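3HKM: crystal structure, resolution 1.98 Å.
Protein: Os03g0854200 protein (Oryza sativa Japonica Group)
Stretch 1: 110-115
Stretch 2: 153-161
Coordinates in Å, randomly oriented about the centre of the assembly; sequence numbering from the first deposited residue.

Stretch 1 110-115: GNDGSL
Stretch 2, residues 153-161: LDTNKAEEQ

Four hydrogen bonds join the two stretches. Ser 114 N donates to Glu 160 OE2 at 2.8 Å and nearly straight, 165°. The carboxylate carries negative charge, so it is a strong acceptor for this amide. Glu 160 reaches it with CA-to-CB pointing toward stretch 1, chi1 -78° (m), chi2 172° (t) and chi3 -3°. Ser 114 OG, chi1 -69° (m), donates to Thr 155 O at 2.9 Å.

Lys 157 N supplies the other two bonds, both to Asp 112. Lys 157 N to Asp 112 OD2 is 3.3 Å and well aimed at 160°. Lys 157 N to Asp 112 O is shorter, 2.8 Å, but weak, because its angle is 115°. Asp 112 is t at chi1 (-171°). Water 1 extends this link: it donates to Asp 112 OD2 at 2.9 Å and accepts from Ala 158 N at 3.1 Å. Water 2 accepts from Leu 115 N at 3.0 Å and donates to Glu 160 OE1 at 3.1 Å.

Asn 111 to Ser 114 are loop; Ser 114 is at the N-cap position, right before the helix that Leu 115 enters. Gly 113 has phi/psi 105/164 and Ser 114 has 47/46. Gly 113 N donates to Asn 111 OD1 at 3.0 Å.

In stretch 2, Asp 154 (59/67) and Thr 155 (-69/151) lead to Asn 156 (-97/-168). Asn 156, chi1 54° (p), caps a weakly bonded helix of about 157-160: its OD1 accepts from Glu 159 N at 2.8 Å. Asn 156 N donates back to Glu 159 OE1 at 3.2 Å.

The register pairs Gly 113 with Asn 156, CA to CA 3.9 Å, and Ser 114 with Thr 155, CA to CA 5.9 Å, so the chains run in opposite directions here. An ideal CB on Gly 113 would lie 2.3 Å from Asn 156 C, a clash. Farther out, Lys 157 CD lies 3.9 Å from Asn 111 O, its chain all t. The stretches bury 318 Å² together.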

ATOM      1  N   GLY A 110      -5.596   2.960  12.546  1.00 23.37           N
ATOM      2  CA  GLY A 110      -5.211   4.314  12.890  1.00 21.62           C
ATOM      3  C   GLY A 110      -4.782   5.069  11.647  1.00 22.66           C
ATOM      4  O   GLY A 110      -4.340   4.470  10.666  1.00 21.20           O
ATOM      5  N   ASN A 111      -4.920   6.388  11.674  1.00 21.99           N
ATOM      6  CA  ASN A 111      -4.519   7.194  10.535  1.00 20.45           C
ATOM      7  C   ASN A 111      -3.730   8.421  10.967  1.00 23.65           C
ATOM      8  O   ASN A 111      -4.307   9.442  11.346  1.00 19.81           O
ATOM      9  CB  ASN A 111      -5.735   7.593   9.694  1.00 22.12           C
ATOM     10  CG  ASN A 111      -5.355   8.380   8.455  1.00 20.89           C
ATOM     11  OD1 ASN A 111      -4.179   8.589   8.179  1.00 22.97           O
ATOM     12  ND2 ASN A 111      -6.353   8.822   7.704  1.00 20.28           N
ATOM     13  N   ASP A 112      -2.405   8.295  10.924  1.00 20.94           N
ATOM     14  CA  ASP A 112      -1.510   9.424  11.133  1.00 22.69           C
ATOM     15  C   ASP A 112      -0.757   9.747   9.849  1.00 21.78           C
ATOM     16  O   ASP A 112       0.390  10.184   9.899  1.00 22.31           O
ATOM     17  CB  ASP A 112      -0.496   9.134  12.245  1.00 21.82           C
ATOM     18  CG  ASP A 112       0.307  10.362  12.620  1.00 23.07           C
ATOM     19  OD1 ASP A 112       1.371  10.231  13.251  1.00 24.86           O
ATOM     20  OD2 ASP A 112      -0.124  11.472  12.259  1.00 25.69           O
ATOM     21  N   GLY A 113      -1.385   9.508   8.702  1.00 20.28           N
ATOM     22  CA  GLY A 113      -0.790   9.881   7.428  1.00 20.34           C
ATOM     23  C   GLY A 113      -0.233   8.720   6.625  1.00 20.24           C
ATOM     24  O   GLY A 113      -0.008   7.639   7.170  1.00 17.96           O
ATOM     25  N   SER A 114       0.002   8.968   5.333  1.00 20.19           N
ATOM     26  CA  SER A 114       0.426   7.956   4.357  1.00 17.96           C
ATOM     27  C   SER A 114      -0.411   6.675   4.448  1.00 17.94           C
ATOM     28  O   SER A 114       0.127   5.569   4.450  1.00 16.24           O
ATOM     29  CB  SER A 114       1.922   7.650   4.491  1.00 17.97           C
ATOM     30  OG  SER A 114       2.703   8.754   4.080  1.00 17.69           O
ATOM     31  N   LEU A 115      -1.730   6.837   4.517  1.00 19.46           N
ATOM     32  CA  LEU A 115      -2.643   5.711   4.719  1.00 19.30           C
ATOM     33  C   LEU A 115      -2.728   4.761   3.520  1.00 18.07           C
ATOM     34  O   LEU A 115      -2.785   3.545   3.686  1.00 18.65           O
ATOM     35  CB  LEU A 115      -4.043   6.212   5.088  1.00 19.04           C
ATOM     36  CG  LEU A 115      -5.021   5.112   5.509  1.00 20.90           C
ATOM     37  CD1 LEU A 115      -4.463   4.326   6.693  1.00 20.26           C
ATOM     38  CD2 LEU A 115      -6.396   5.686   5.835  1.00 21.04           C
ATOM     39  N   LEU A 153       9.758  12.102   2.787  1.00 23.19           N
ATOM     40  CA  LEU A 153       9.280  10.725   2.628  1.00 22.83           C
ATOM     41  C   LEU A 153       8.415  10.268   3.801  1.00 22.30           C
ATOM     42  O   LEU A 153       8.740  10.525   4.965  1.00 23.04           O
ATOM     43  CB  LEU A 153      10.453   9.755   2.425  1.00 23.18           C
ATOM     44  CG  LEU A 153      11.321  10.017   1.190  1.00 23.19           C
ATOM     45  CD1 LEU A 153      12.405   8.964   1.047  1.00 22.48           C
ATOM     46  CD2 LEU A 153      10.459  10.082  -0.065  1.00 23.74           C
ATOM     47  N   ASP A 154       7.310   9.595   3.485  1.00 21.60           N
ATOM     48  CA  ASP A 154       6.410   9.050   4.496  1.00 20.44           C
ATOM     49  C   ASP A 154       5.853  10.146   5.403  1.00 21.18           C
ATOM     50  O   ASP A 154       6.148  10.203   6.593  1.00 18.92           O
ATOM     51  CB  ASP A 154       7.140   7.999   5.327  1.00 21.94           C
ATOM     52  CG  ASP A 154       6.190   7.050   6.050  1.00 21.10           C
ATOM     53  OD1 ASP A 154       5.037   6.867   5.598  1.00 19.03           O
ATOM     54  OD2 ASP A 154       6.625   6.464   7.065  1.00 20.55           O
ATOM     55  N   THR A 155       5.043  11.018   4.822  1.00 22.75           N
ATOM     56  CA  THR A 155       4.445  12.118   5.557  1.00 23.11           C
ATOM     57  C   THR A 155       3.418  11.619   6.559  1.00 22.50           C
ATOM     58  O   THR A 155       2.774  10.595   6.347  1.00 20.89           O
ATOM     59  CB  THR A 155       3.716  13.076   4.606  1.00 22.11           C
ATOM     60  OG1 THR A 155       2.846  12.315   3.767  1.00 19.21           O
ATOM     61  CG2 THR A 155       4.705  13.832   3.751  1.00 21.89           C
ATOM     62  N   ASN A 156       3.258  12.369   7.643  1.00 24.28           N
ATOM     63  CA  ASN A 156       2.218  12.092   8.619  1.00 22.48           C
ATOM     64  C   ASN A 156       0.973  12.950   8.380  1.00 24.00           C
ATOM     65  O   ASN A 156       0.841  13.583   7.334  1.00 25.02           O
ATOM     66  CB  ASN A 156       2.755  12.261  10.044  1.00 24.47           C
ATOM     67  CG  ASN A 156       3.395  13.616  10.276  1.00 25.88           C
ATOM     68  OD1 ASN A 156       3.277  14.523   9.454  1.00 25.35           O
ATOM     69  ND2 ASN A 156       4.079  13.759  11.405  1.00 26.00           N
ATOM     70  N   LYS A 157       0.055  12.958   9.341  1.00 23.78           N
ATOM     71  CA  LYS A 157      -1.188  13.710   9.217  1.00 23.19           C
ATOM     72  C   LYS A 157      -0.905  15.209   9.281  1.00 25.09           C
ATOM     73  O   LYS A 157      -1.521  16.001   8.569  1.00 27.00           O
ATOM     74  CB  LYS A 157      -2.148  13.293  10.331  1.00 23.98           C
ATOM     75  CG  LYS A 157      -3.564  13.843  10.228  1.00 25.25           C
ATOM     76  CD  LYS A 157      -4.390  13.361  11.415  1.00 26.74           C
ATOM     77  CE  LYS A 157      -5.827  13.851  11.349  1.00 31.56           C
ATOM     78  NZ  LYS A 157      -6.594  13.518  12.593  1.00 33.43           N
ATOM     79  N   ALA A 158       0.048  15.589  10.123  1.00 25.12           N
ATOM     80  CA  ALA A 158       0.421  16.990  10.296  1.00 26.78           C
ATOM     81  C   ALA A 158       1.073  17.594   9.049  1.00 26.90           C
ATOM     82  O   ALA A 158       0.758  18.719   8.661  1.00 26.98           O
ATOM     83  CB  ALA A 158       1.342  17.144  11.508  1.00 25.62           C
ATOM     84  N   GLU A 159       1.986  16.843   8.437  1.00 26.68           N
ATOM     85  CA  GLU A 159       2.697  17.288   7.239  1.00 25.76           C
ATOM     86  C   GLU A 159       1.779  17.285   6.027  1.00 27.05           C
ATOM     87  O   GLU A 159       2.037  17.969   5.032  1.00 27.41           O
ATOM     88  CB  GLU A 159       3.911  16.389   6.975  1.00 25.90           C
ATOM     89  CG  GLU A 159       5.039  16.547   7.995  1.00 26.62           C
ATOM     90  CD  GLU A 159       6.017  15.378   7.995  1.00 27.94           C
ATOM     91  OE1 GLU A 159       5.729  14.352   7.345  1.00 26.26           O
ATOM     92  OE2 GLU A 159       7.073  15.478   8.655  1.00 28.63           O
ATOM     93  N   GLU A 160       0.704  16.512   6.112  1.00 25.45           N
ATOM     94  CA  GLU A 160      -0.241  16.399   5.006  1.00 25.59           C
ATOM     95  C   GLU A 160      -1.204  17.598   4.979  1.00 27.81           C
ATOM     96  O   GLU A 160      -1.750  17.949   3.928  1.00 26.20           O
ATOM     97  CB  GLU A 160      -0.961  15.034   5.043  1.00 24.16           C
ATOM     98  CG  GLU A 160      -0.067  13.891   4.501  1.00 24.64           C
ATOM     99  CD  GLU A 160      -0.619  12.469   4.674  1.00 24.01           C
ATOM    100  OE1 GLU A 160      -1.703  12.271   5.277  1.00 22.49           O
ATOM    101  OE2 GLU A 160       0.056  11.535   4.188  1.00 21.44           O
ATOM    102  N   GLN A 161      -1.370  18.237   6.139  1.00 27.85           N
ATOM    103  CA  GLN A 161      -2.167  19.461   6.286  1.00 28.32           C
ATOM    104  C   GLN A 161      -1.325  20.705   6.005  1.00 28.63           C
ATOM    105  O   GLN A 161      -1.846  21.816   5.906  1.00 30.57           O
ATOM    106  CB  GLN A 161      -2.775  19.536   7.700  1.00 29.54           C
ATOM    107  CG  GLN A 161      -3.152  20.947   8.196  1.00 32.13           C
ATOM    108  CD  GLN A 161      -4.656  21.256   8.153  1.00 32.01           C
ATOM    109  OE1 GLN A 161      -5.371  20.818   7.253  1.00 33.09           O
ATOM    110  NE2 GLN A 161      -5.133  22.030   9.131  1.00 30.94           N
TER
HETATM  111  O   HOH W   1       0.919  14.108  12.648  1.00 22.83           O
HETATM  112  O   HOH W   2      -2.970   9.510   4.661  1.00 18.74           O